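Local coordinates for putative alpha/beta hydrolase fold protein (PDB 5A62) that probably hydrolyses carboxylic ester bonds as a carboxylesterase-like member of the alpha/beta hydrolase family, although its physiological substrate is not established, at residues Tyr72-Leu77 against His98-Ile103; Phe214-Ser219 against Lys256-Ile261; Glu142-Gln147 against Glu186-Ala191; Tyr14-Gly19 against Tyr41-Leu46. All blocks are in the same frame, centred on the assembly; numbering follows the deposited sequence. Where two conformers were deposited one is given.

Interaction 1 of 4, residues Tyr72-Leu77 against His98-Ile103. With ACT (acetate ion), chain B.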
# COMPACT_ATOMS: atom_id res chain seq x y z
N TYR A 72 6.07 0.10 -1.57
CA TYR A 72 6.55 1.41 -1.13
C TYR A 72 5.39 2.32 -0.94
O TYR A 72 4.23 1.99 -1.30
CB TYR A 72 7.51 1.99 -2.15
CG TYR A 72 6.98 2.11 -3.55
CD1 TYR A 72 6.07 3.10 -3.87
CD2 TYR A 72 7.22 1.14 -4.52
CE1 TYR A 72 5.51 3.20 -5.10
CE2 TYR A 72 6.68 1.24 -5.80
CZ TYR A 72 5.80 2.28 -6.09
OH TYR A 72 5.25 2.42 -7.33
N THR A 73 5.62 3.48 -0.38
CA THR A 73 4.60 4.52 -0.20
C THR A 73 4.86 5.61 -1.19
O THR A 73 5.94 5.72 -1.82
CB THR A 73 4.61 5.13 1.18
OG1 THR A 73 5.86 5.83 1.39
CG2 THR A 73 4.44 4.06 2.24
N MET A 74 3.89 6.50 -1.36
CA MET A 74 4.12 7.66 -2.18
C MET A 74 5.34 8.44 -1.75
O MET A 74 6.07 8.96 -2.60
CB MET A 74 2.92 8.61 -2.17
CG MET A 74 1.64 8.16 -2.86
SD MET A 74 1.86 7.53 -4.53
CE MET A 74 2.46 8.97 -5.27
N GLN A 75 5.57 8.55 -0.45
CA GLN A 75 6.77 9.24 -0.00
C GLN A 75 8.03 8.73 -0.57
O GLN A 75 8.96 9.48 -0.90
CB GLN A 75 6.81 9.25 1.51
CG GLN A 75 7.93 10.10 2.06
CD GLN A 75 7.75 11.55 1.69
OE1 GLN A 75 6.64 12.10 1.81
NE2 GLN A 75 8.80 12.18 1.22
N ASP A 76 8.12 7.41 -0.77
CA ASP A 76 9.27 6.81 -1.39
C ASP A 76 9.46 7.30 -2.82
O ASP A 76 10.58 7.52 -3.24
CB ASP A 76 9.20 5.30 -1.32
CG ASP A 76 9.28 4.81 0.09
OD1 ASP A 76 10.28 5.14 0.79
OD2 ASP A 76 8.39 4.05 0.54
N LEU A 77 8.39 7.43 -3.57
CA LEU A 77 8.47 7.98 -4.91
C LEU A 77 8.90 9.46 -4.89
O LEU A 77 9.65 9.91 -5.77
CB LEU A 77 7.14 7.88 -5.68
CG LEU A 77 6.66 6.46 -5.91
CD1 LEU A 77 5.39 6.46 -6.72
CD2 LEU A 77 7.68 5.56 -6.61
N HIS A 98 1.53 13.26 -15.28
CA HIS A 98 0.31 12.64 -15.75
C HIS A 98 -0.09 11.59 -14.75
O HIS A 98 0.67 10.70 -14.42
CB HIS A 98 0.51 11.99 -17.14
CG HIS A 98 -0.66 11.23 -17.66
ND1 HIS A 98 -0.52 10.14 -18.48
CD2 HIS A 98 -1.97 11.45 -17.58
CE1 HIS A 98 -1.72 9.68 -18.81
NE2 HIS A 98 -2.63 10.47 -18.29
N SER A 99 -1.34 11.69 -14.29
CA SER A 99 -1.96 10.72 -13.37
C SER A 99 -1.13 10.63 -12.09
O SER A 99 -0.95 11.58 -11.40
CB SER A 99 -2.22 9.38 -14.05
OG SER A 99 -3.30 8.75 -13.38
N ILE A 100 -0.56 9.48 -11.75
CA ILE A 100 0.31 9.42 -10.58
C ILE A 100 1.42 10.44 -10.61
O ILE A 100 1.85 10.94 -9.57
CB ILE A 100 0.89 7.98 -10.31
CG1 ILE A 100 1.34 7.82 -8.86
CG2 ILE A 100 2.02 7.62 -11.25
CD1 ILE A 100 1.82 6.44 -8.47
N GLY A 101 1.88 10.74 -11.81
CA GLY A 101 2.92 11.81 -11.98
C GLY A 101 2.45 13.12 -11.46
O GLY A 101 3.23 13.91 -10.92
N GLY A 102 1.19 13.41 -11.58
CA GLY A 102 0.53 14.63 -11.05
C GLY A 102 0.49 14.64 -9.55
O GLY A 102 0.80 15.62 -8.87
N ILE A 103 0.17 13.49 -8.95
CA ILE A 103 0.20 13.35 -7.55
C ILE A 103 1.62 13.56 -6.98
O ILE A 103 1.88 14.29 -6.01
CB ILE A 103 -0.35 11.95 -7.16
CG1 ILE A 103 -1.58 11.62 -8.04
CG2 ILE A 103 -0.61 12.09 -5.71
CD1 ILE A 103 -2.31 10.30 -7.74
C ACT B . -2.34 6.42 -12.35
O ACT B . -2.99 5.54 -12.98
OXT ACT B . -1.27 6.77 -12.77
CH3 ACT B . -2.86 7.03 -11.02
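Ile100 meets Met74 because its CG1 branch lies anti to the backbone N (chi1 -159°), which sends CG1 and CD1 out from the first turn of helix 100-111. Met74 bends back at both chi2 and chi3, laying its thioether end over that branch: CE stands 3.9 Å from Ile100 CG1, and SD is 4.1 Å from Ile100 CD1. Leu77, one helical turn further on, comes in at roughly a right angle, with its CD1 4.0 Å from Ile100 CD1. Met74 CE also grazes Ile103 CG2 at 4.4 Å, a looser touch. Methyls and sulfur make up this small, buried apolar contact, and no hydrogen bond crosses it.

The other side of Ile100 is polar. Its backbone N gives a 3.0 Å hydrogen bond to OXT of an acetate ion, fairly straight at 161°, and the NH of Ile32 also binds that ion. Ser99 sits at the tight turn between strand 93-98 and the helix with a positive phi of 58°, and its OG is hydrogen-bonded to His248. This is consistent with a nucleophile elbow, with the acetate resting in a probable oxyanion hole. The ion itself probably came from the crystallisation liquor.

Ile100 thus looks to the probable active site with its NH and to helix 74-87 with its side chain. Ile104 and Met107 of helix 100-111 prolong the packing against Met74, while Thr73 and Gln75, at the start of helix 74-87, lie against Phe138 of the second subunit.

Interaction 2 of 4, residues Phe214-Ser219 against Lys256-Ile261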
# COMPACT_ATOMS: atom_id res chain seq x y z
N PHE A 214 -1.23 24.30 -12.03
CA PHE A 214 -1.99 24.17 -13.23
C PHE A 214 -2.50 22.74 -13.36
O PHE A 214 -1.85 21.80 -12.93
CB PHE A 214 -1.16 24.47 -14.46
CG PHE A 214 -0.52 25.83 -14.50
CD1 PHE A 214 0.75 26.06 -14.00
CD2 PHE A 214 -1.17 26.87 -15.14
CE1 PHE A 214 1.33 27.32 -14.10
CE2 PHE A 214 -0.59 28.12 -15.22
CZ PHE A 214 0.64 28.35 -14.72
N ALA A 215 -3.64 22.56 -13.97
CA ALA A 215 -4.20 21.23 -14.22
C ALA A 215 -4.89 21.22 -15.58
O ALA A 215 -5.57 22.17 -15.99
CB ALA A 215 -5.16 20.79 -13.17
N ILE A 216 -4.67 20.16 -16.31
CA ILE A 216 -5.37 19.80 -17.56
C ILE A 216 -6.08 18.48 -17.34
O ILE A 216 -5.40 17.51 -16.99
CB ILE A 216 -4.39 19.70 -18.72
CG1 ILE A 216 -3.52 20.96 -18.82
CG2 ILE A 216 -5.15 19.42 -20.02
CD1 ILE A 216 -2.42 20.96 -19.86
N VAL A 217 -7.41 18.43 -17.49
CA VAL A 217 -8.16 17.24 -17.20
C VAL A 217 -9.08 16.93 -18.37
O VAL A 217 -9.68 17.85 -18.93
CB VAL A 217 -8.94 17.38 -15.88
CG1 VAL A 217 -9.97 18.45 -15.88
CG2 VAL A 217 -9.62 16.08 -15.49
N GLY A 218 -9.19 15.66 -18.71
CA GLY A 218 -10.12 15.21 -19.75
C GLY A 218 -11.52 15.17 -19.18
O GLY A 218 -11.74 14.62 -18.11
N SER A 219 -12.49 15.73 -19.90
CA SER A 219 -13.86 15.83 -19.40
C SER A 219 -14.46 14.46 -19.16
O SER A 219 -15.35 14.36 -18.32
CB SER A 219 -14.73 16.66 -20.36
OG SER A 219 -15.01 15.93 -21.55
N LYS A 256 -4.26 18.09 -30.07
CA LYS A 256 -3.55 19.35 -30.24
C LYS A 256 -3.86 20.41 -29.18
O LYS A 256 -2.99 21.13 -28.71
CB LYS A 256 -3.89 19.95 -31.62
CG LYS A 256 -3.20 21.29 -31.85
CD LYS A 256 -3.56 21.90 -33.21
CE LYS A 256 -2.47 22.85 -33.69
NZ LYS A 256 -2.46 24.13 -32.93
N GLU A 257 -5.12 20.47 -28.74
CA GLU A 257 -5.50 21.46 -27.77
C GLU A 257 -4.69 21.32 -26.47
O GLU A 257 -4.41 22.27 -25.80
CB GLU A 257 -6.99 21.40 -27.43
CG GLU A 257 -7.44 22.59 -26.63
CD GLU A 257 -8.90 22.56 -26.22
OE1 GLU A 257 -9.54 21.50 -26.35
OE2 GLU A 257 -9.33 23.63 -25.70
N MET A 258 -4.29 20.09 -26.13
CA MET A 258 -3.53 19.94 -24.89
C MET A 258 -2.24 20.73 -24.97
O MET A 258 -1.77 21.28 -23.97
CB MET A 258 -3.21 18.49 -24.61
CG MET A 258 -2.42 18.23 -23.34
SD MET A 258 -2.52 16.52 -22.79
CE MET A 258 -1.64 15.74 -24.05
N TYR A 259 -1.65 20.76 -26.16
CA TYR A 259 -0.35 21.45 -26.29
C TYR A 259 -0.48 22.95 -26.36
O TYR A 259 0.40 23.64 -25.90
CB TYR A 259 0.52 20.85 -27.42
CG TYR A 259 0.63 19.36 -27.22
CD1 TYR A 259 1.40 18.87 -26.21
CD2 TYR A 259 -0.16 18.47 -27.93
CE1 TYR A 259 1.45 17.51 -25.95
CE2 TYR A 259 -0.12 17.12 -27.69
CZ TYR A 259 0.67 16.65 -26.68
OH TYR A 259 0.73 15.29 -26.38
N ASP A 260 -1.55 23.41 -26.97
CA ASP A 260 -1.87 24.82 -26.97
C ASP A 260 -1.98 25.26 -25.53
O ASP A 260 -1.38 26.23 -25.14
CB ASP A 260 -3.18 25.04 -27.72
CG ASP A 260 -3.07 24.74 -29.23
OD1 ASP A 260 -1.96 24.68 -29.80
OD2 ASP A 260 -4.14 24.53 -29.80
N ILE A 261 -2.70 24.49 -24.71
CA ILE A 261 -2.85 24.84 -23.31
C ILE A 261 -1.53 24.77 -22.54
O ILE A 261 -1.14 25.69 -21.84
CB ILE A 261 -3.90 23.94 -22.65
CG1 ILE A 261 -5.29 24.26 -23.23
CG2 ILE A 261 -3.92 24.15 -21.15
CD1 ILE A 261 -6.31 23.22 -22.90
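Ile216 and Ile261 make the main apolar contact. Their side chains run past one another in opposite directions, and the CG2 methyl of Ile261 lodges against the longer branch of Ile216, 3.8 Å from Ile216 CD1 and 4.0 Å from Ile216 CG1. Ile216 has CG1 anti to its carbonyl carbon (chi1 -52°), and that branch carries CD1 out toward the helix. There CD1 also reaches Met258, 4.2 Å from Met258 O and 4.4 Å from Met258 CG, so one methyl touches residues almost a full helical turn apart.

This is the side-chain alternation of an inner strand in a three-layer alpha/beta/alpha sandwich. Ile216 and Phe214 look toward the C-terminal helix 256-272, where Phe265 packs with both, whereas Ala215 and Val217 look toward helix 222-234 on the opposite face of the sheet. In alpha/beta hydrolases the acid of the catalytic triad usually follows this strand.

Polar interactions stay within each segment or go elsewhere. On the outer surface of the helix, Lys256 NZ and Asp260 OD1 form a salt bridge one turn apart, its hydrogen bond weak at 3.2 Å. Lys256 O accepts two backbone bonds, from Tyr259 N and Asp260 N. Hydrogen bonds fix the end of the strand: Gly218 N goes to the side chain of Asn123, and Ser219 OG pairs with Gly245 N.

Interaction 3 of 4, residues Glu142-Gln147 against Glu186-Ala191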
# COMPACT_ATOMS: atom_id res chain seq x y z
N GLU A 142 -5.19 -8.50 -10.43
CA GLU A 142 -5.41 -9.95 -10.56
C GLU A 142 -5.05 -10.41 -11.98
O GLU A 142 -4.36 -11.43 -12.12
CB GLU A 142 -6.85 -10.27 -10.27
CG GLU A 142 -7.16 -11.75 -10.36
CD GLU A 142 -8.61 -12.10 -10.05
OE1 GLU A 142 -9.45 -11.21 -9.70
OE2 GLU A 142 -8.95 -13.32 -10.21
N VAL A 143 -5.48 -9.63 -12.97
CA VAL A 143 -5.06 -10.00 -14.33
C VAL A 143 -3.54 -9.92 -14.52
O VAL A 143 -2.88 -10.78 -15.10
CB VAL A 143 -5.76 -9.16 -15.41
CG1 VAL A 143 -5.22 -9.54 -16.79
CG2 VAL A 143 -7.25 -9.34 -15.32
N ALA A 144 -2.91 -8.87 -14.04
CA ALA A 144 -1.47 -8.72 -14.18
C ALA A 144 -0.74 -9.92 -13.57
O ALA A 144 0.20 -10.46 -14.15
CB ALA A 144 -0.98 -7.45 -13.50
N ILE A 145 -1.16 -10.32 -12.38
CA ILE A 145 -0.50 -11.40 -11.67
C ILE A 145 -0.76 -12.78 -12.31
O ILE A 145 0.19 -13.57 -12.42
CB ILE A 145 -0.91 -11.38 -10.19
CG1 ILE A 145 -0.41 -10.11 -9.57
CG2 ILE A 145 -0.29 -12.60 -9.43
CD1 ILE A 145 -1.14 -9.75 -8.25
N THR A 146 -2.00 -13.00 -12.68
CA THR A 146 -2.38 -14.34 -13.16
C THR A 146 -2.05 -14.52 -14.64
O THR A 146 -1.61 -15.62 -15.06
CB THR A 146 -3.84 -14.62 -12.83
OG1 THR A 146 -4.72 -13.67 -13.42
CG2 THR A 146 -4.02 -14.59 -11.35
N GLN A 147 -2.20 -13.48 -15.44
CA GLN A 147 -2.15 -13.55 -16.92
C GLN A 147 -1.03 -12.74 -17.53
O GLN A 147 -0.64 -13.03 -18.68
CB GLN A 147 -3.44 -13.12 -17.56
CG GLN A 147 -4.71 -13.86 -17.14
CD GLN A 147 -5.88 -13.53 -18.07
OE1 GLN A 147 -5.73 -13.57 -19.31
NE2 GLN A 147 -7.03 -13.24 -17.52
N GLU A 186 5.40 -6.58 -11.05
CA GLU A 186 5.65 -6.14 -9.65
C GLU A 186 5.56 -4.65 -9.61
O GLU A 186 5.01 -4.09 -8.64
CB GLU A 186 6.98 -6.67 -9.09
CG GLU A 186 8.09 -6.28 -9.90
CD GLU A 186 8.40 -7.22 -11.17
OE1 GLU A 186 7.63 -8.09 -11.86
OE2 GLU A 186 9.66 -7.03 -11.51
N GLY A 187 5.97 -3.93 -10.64
CA GLY A 187 5.86 -2.50 -10.65
C GLY A 187 4.45 -2.02 -10.77
O GLY A 187 4.09 -0.99 -10.13
N PHE A 188 3.62 -2.62 -11.61
CA PHE A 188 2.23 -2.25 -11.70
C PHE A 188 1.54 -2.45 -10.36
O PHE A 188 0.81 -1.57 -9.90
CB PHE A 188 1.57 -3.11 -12.80
CG PHE A 188 0.12 -2.76 -12.96
CD1 PHE A 188 -0.28 -1.65 -13.68
CD2 PHE A 188 -0.87 -3.55 -12.40
CE1 PHE A 188 -1.64 -1.33 -13.78
CE2 PHE A 188 -2.19 -3.22 -12.50
CZ PHE A 188 -2.55 -2.13 -13.14
N VAL A 189 1.70 -3.65 -9.79
CA VAL A 189 1.09 -3.97 -8.53
C VAL A 189 1.49 -2.97 -7.46
O VAL A 189 0.64 -2.40 -6.78
CB VAL A 189 1.34 -5.40 -8.14
CG1 VAL A 189 0.85 -5.67 -6.75
CG2 VAL A 189 0.64 -6.33 -9.14
N ALA A 190 2.78 -2.71 -7.31
CA ALA A 190 3.23 -1.83 -6.27
C ALA A 190 2.71 -0.42 -6.46
O ALA A 190 2.39 0.26 -5.48
CB ALA A 190 4.70 -1.78 -6.21
N ALA A 191 2.65 0.08 -7.66
CA ALA A 191 2.23 1.45 -7.89
C ALA A 191 0.76 1.62 -7.52
O ALA A 191 0.36 2.61 -6.92
CB ALA A 191 2.53 1.88 -9.29
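Phe188 is the first residue of Glu186-Ala191 to touch Ala144 and its neighbours on helix 136-147. Just before it, Gly187 N is held by Ser184 OG near the start of the helix. The Phe188 ring stands anti to the backbone N (chi1 -179°), which carries it across to the other helix. It meets Ala144 obliquely, with CD2 4.1 Å from Ala144 CB. Met149, from the next helix along the chain, packs on both residues, so the ring is held from more than one direction.

Val189 follows and takes the larger share of the packing. Its CG2 methyl meets the longer branch of Ile145 nearly at a right angle, 3.9 Å from Ile145 CG1 and 4.0 Å from Ile145 CD1. Within the two segments the backbones are nearest at Ala144 and Val189, 7.8 Å between their CA atoms, and the small side chain of Ala144 is consistent with that approach. Nothing polar bridges the two segments. Within the first, Thr146 bonds Glu142 O twice, through N (2.9 Å) and OG1 (2.6 Å), from opposite faces of the carbonyl.

Ala190 turns to other partners, Met66 and Tyr72 of its own chain and Ala71 of the second subunit. The same subunit lays Thr69 against both Ile145 and Val189, and its Lys68 NZ donates to Ile145 O, placing the contact at the dimer interface. Helix-to-helix packing of this kind, in an all-helical insertion between two parallel strands of the sheet, is typical of the cap, or lid, of alpha/beta hydrolases.

Interaction 4 of 4, residues Tyr14-Gly19 against Tyr41-Leu46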
# COMPACT_ATOMS: atom_id res chain seq x y z
N TYR A 14 16.15 4.83 -14.24
CA TYR A 14 16.47 5.26 -15.58
C TYR A 14 15.95 6.62 -15.83
O TYR A 14 14.76 6.91 -15.56
CB TYR A 14 15.91 4.31 -16.65
CG TYR A 14 16.25 4.73 -18.02
CD1 TYR A 14 17.50 4.39 -18.58
CD2 TYR A 14 15.41 5.51 -18.75
CE1 TYR A 14 17.83 4.87 -19.86
CE2 TYR A 14 15.73 5.95 -20.02
CZ TYR A 14 16.95 5.61 -20.52
OH TYR A 14 17.30 6.10 -21.78
N TYR A 15 16.78 7.50 -16.35
CA TYR A 15 16.40 8.84 -16.71
C TYR A 15 17.03 9.32 -17.96
O TYR A 15 17.99 8.72 -18.39
CB TYR A 15 16.69 9.81 -15.55
CG TYR A 15 18.16 10.12 -15.41
CD1 TYR A 15 18.99 9.36 -14.65
CD2 TYR A 15 18.64 11.26 -16.03
CE1 TYR A 15 20.34 9.64 -14.53
CE2 TYR A 15 20.00 11.52 -15.97
CZ TYR A 15 20.82 10.72 -15.21
OH TYR A 15 22.21 10.97 -15.04
N GLU A 16 16.48 10.39 -18.52
CA GLU A 16 17.09 11.14 -19.68
C GLU A 16 17.05 12.58 -19.33
O GLU A 16 16.15 13.10 -18.72
CB GLU A 16 16.40 10.86 -20.97
CG GLU A 16 16.45 9.41 -21.37
CD GLU A 16 15.58 9.08 -22.56
OE1 GLU A 16 14.85 9.93 -23.10
OE2 GLU A 16 15.59 7.87 -22.97
N ASP A 17 18.11 13.29 -19.75
CA ASP A 17 18.31 14.72 -19.50
C ASP A 17 18.59 15.33 -20.85
O ASP A 17 19.75 15.21 -21.37
CB ASP A 17 19.46 14.90 -18.54
CG ASP A 17 19.71 16.36 -18.16
OD1 ASP A 17 19.11 17.27 -18.70
OD2 ASP A 17 20.60 16.56 -17.30
N HIS A 18 17.61 15.90 -21.48
CA HIS A 18 17.69 16.42 -22.83
C HIS A 18 17.88 17.91 -22.82
O HIS A 18 17.32 18.67 -22.02
CB HIS A 18 16.40 16.13 -23.55
CG HIS A 18 16.13 14.69 -23.83
ND1 HIS A 18 15.43 13.83 -23.00
CD2 HIS A 18 16.40 13.97 -24.95
CE1 HIS A 18 15.33 12.64 -23.58
NE2 HIS A 18 15.92 12.71 -24.76
N GLY A 19 18.57 18.41 -23.87
CA GLY A 19 18.70 19.84 -23.99
C GLY A 19 19.92 20.39 -23.28
O GLY A 19 20.72 19.69 -22.65
N TYR A 41 6.77 12.76 -28.19
CA TYR A 41 6.36 13.98 -28.80
C TYR A 41 6.67 15.17 -27.94
O TYR A 41 7.18 16.20 -28.40
CB TYR A 41 4.88 13.97 -29.13
CG TYR A 41 4.34 15.27 -29.70
CD1 TYR A 41 4.67 15.66 -30.98
CD2 TYR A 41 3.60 16.13 -28.91
CE1 TYR A 41 4.22 16.87 -31.50
CE2 TYR A 41 3.14 17.33 -29.42
CZ TYR A 41 3.43 17.67 -30.73
OH TYR A 41 2.97 18.89 -31.21
N GLU A 42 6.35 15.07 -26.67
CA GLU A 42 6.51 16.17 -25.78
C GLU A 42 7.99 16.53 -25.60
O GLU A 42 8.30 17.72 -25.47
CB GLU A 42 5.93 15.84 -24.36
CG GLU A 42 4.44 15.77 -24.33
CD GLU A 42 3.85 14.52 -24.85
OE1 GLU A 42 4.52 13.54 -25.26
OE2 GLU A 42 2.58 14.46 -24.84
N ILE A 43 8.89 15.56 -25.54
CA ILE A 43 10.31 15.86 -25.40
C ILE A 43 10.75 16.69 -26.61
O ILE A 43 11.37 17.75 -26.41
CB ILE A 43 11.12 14.59 -25.23
CG1 ILE A 43 10.83 13.96 -23.86
CG2 ILE A 43 12.60 14.88 -25.42
CD1 ILE A 43 11.30 12.53 -23.68
N GLN A 44 10.37 16.26 -27.79
CA GLN A 44 10.74 17.01 -29.01
C GLN A 44 10.12 18.38 -29.02
O GLN A 44 10.82 19.35 -29.31
CB GLN A 44 10.35 16.23 -30.28
CG GLN A 44 11.19 14.96 -30.44
CD GLN A 44 12.70 15.15 -30.16
OE1 GLN A 44 13.31 14.40 -29.39
NE2 GLN A 44 13.29 16.18 -30.77
N LEU A 45 8.86 18.52 -28.66
CA LEU A 45 8.21 19.82 -28.67
C LEU A 45 8.87 20.77 -27.68
O LEU A 45 9.11 21.94 -27.96
CB LEU A 45 6.71 19.66 -28.38
CG LEU A 45 5.94 20.91 -28.04
CD1 LEU A 45 5.76 21.73 -29.30
CD2 LEU A 45 4.59 20.54 -27.43
N LEU A 46 9.22 20.27 -26.49
CA LEU A 46 9.70 21.12 -25.45
C LEU A 46 11.13 21.50 -25.71
O LEU A 46 11.53 22.61 -25.38
CB LEU A 46 9.51 20.40 -24.07
CG LEU A 46 8.03 20.31 -23.71
CD1 LEU A 46 7.92 19.46 -22.44
CD2 LEU A 46 7.34 21.62 -23.48
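In the antiparallel opening part of the hydrolase sheet, strand 12-18 is backed by helix 40-48, and the two meet where Ile43 lies on the ring of His18. The contact is a CH-pi interaction: Ile43 CG2 sits 3.8 Å from the centroid of the imidazole and only 4° off the ring normal, squarely over the face. CG1 of Ile43 lies beside the backbone N (chi1 -70°), which leaves CG2 anti to that N and facing the ring, and the two side chains cross at about a right angle.

A lesser touch joins Glu16 to the same isoleucine, its OE1 being 4.4 Å from Ile43 CD1. Tyr14 holds the Glu16 carboxylate from the other end. Tyr14 OH donates a 2.7 Å hydrogen bond to Glu16 OE2, in the plane of the phenol ring and on the anti lone pair of that oxygen. Ile43 also packs on Val53 and Leu28, so its side chain belongs to the apolar layer between sheet and helix. His18 is paired through its backbone with Val53 in the adjacent strand.

The ring may be turned over about its axis in the model, but the CH-pi contact holds in either setting, because it depends on the ring plane alone. One methyl over the imidazole face makes a weak, largely dispersive contact that needs no particular ring nitrogen.

In the fold
Along the chain the contacts come in the order interaction 4, interaction 1, interaction 3, interaction 2, each closing before the next opens. Interactions 4 and 2 reach the same sheet, their centres 19 Å apart, and they touch directly through helices 40-48 and 256-272: Tyr259 OH lies 2.6 Å from Glu42 OE2, a probable hydrogen bond. Interaction 1 lies nearest the centre of the chain, its own centre about 8 Å from it, by the probable active site, and interaction 3 stands out in the helical cap, about 17 Å from interaction 1 between centres. Tyr72 joins those two by packing on Ala190 and Ala191, linking core to cap, and both contacts also meet the second subunit. Interactions 2 and 3 lie on opposite sides of the chain's centre.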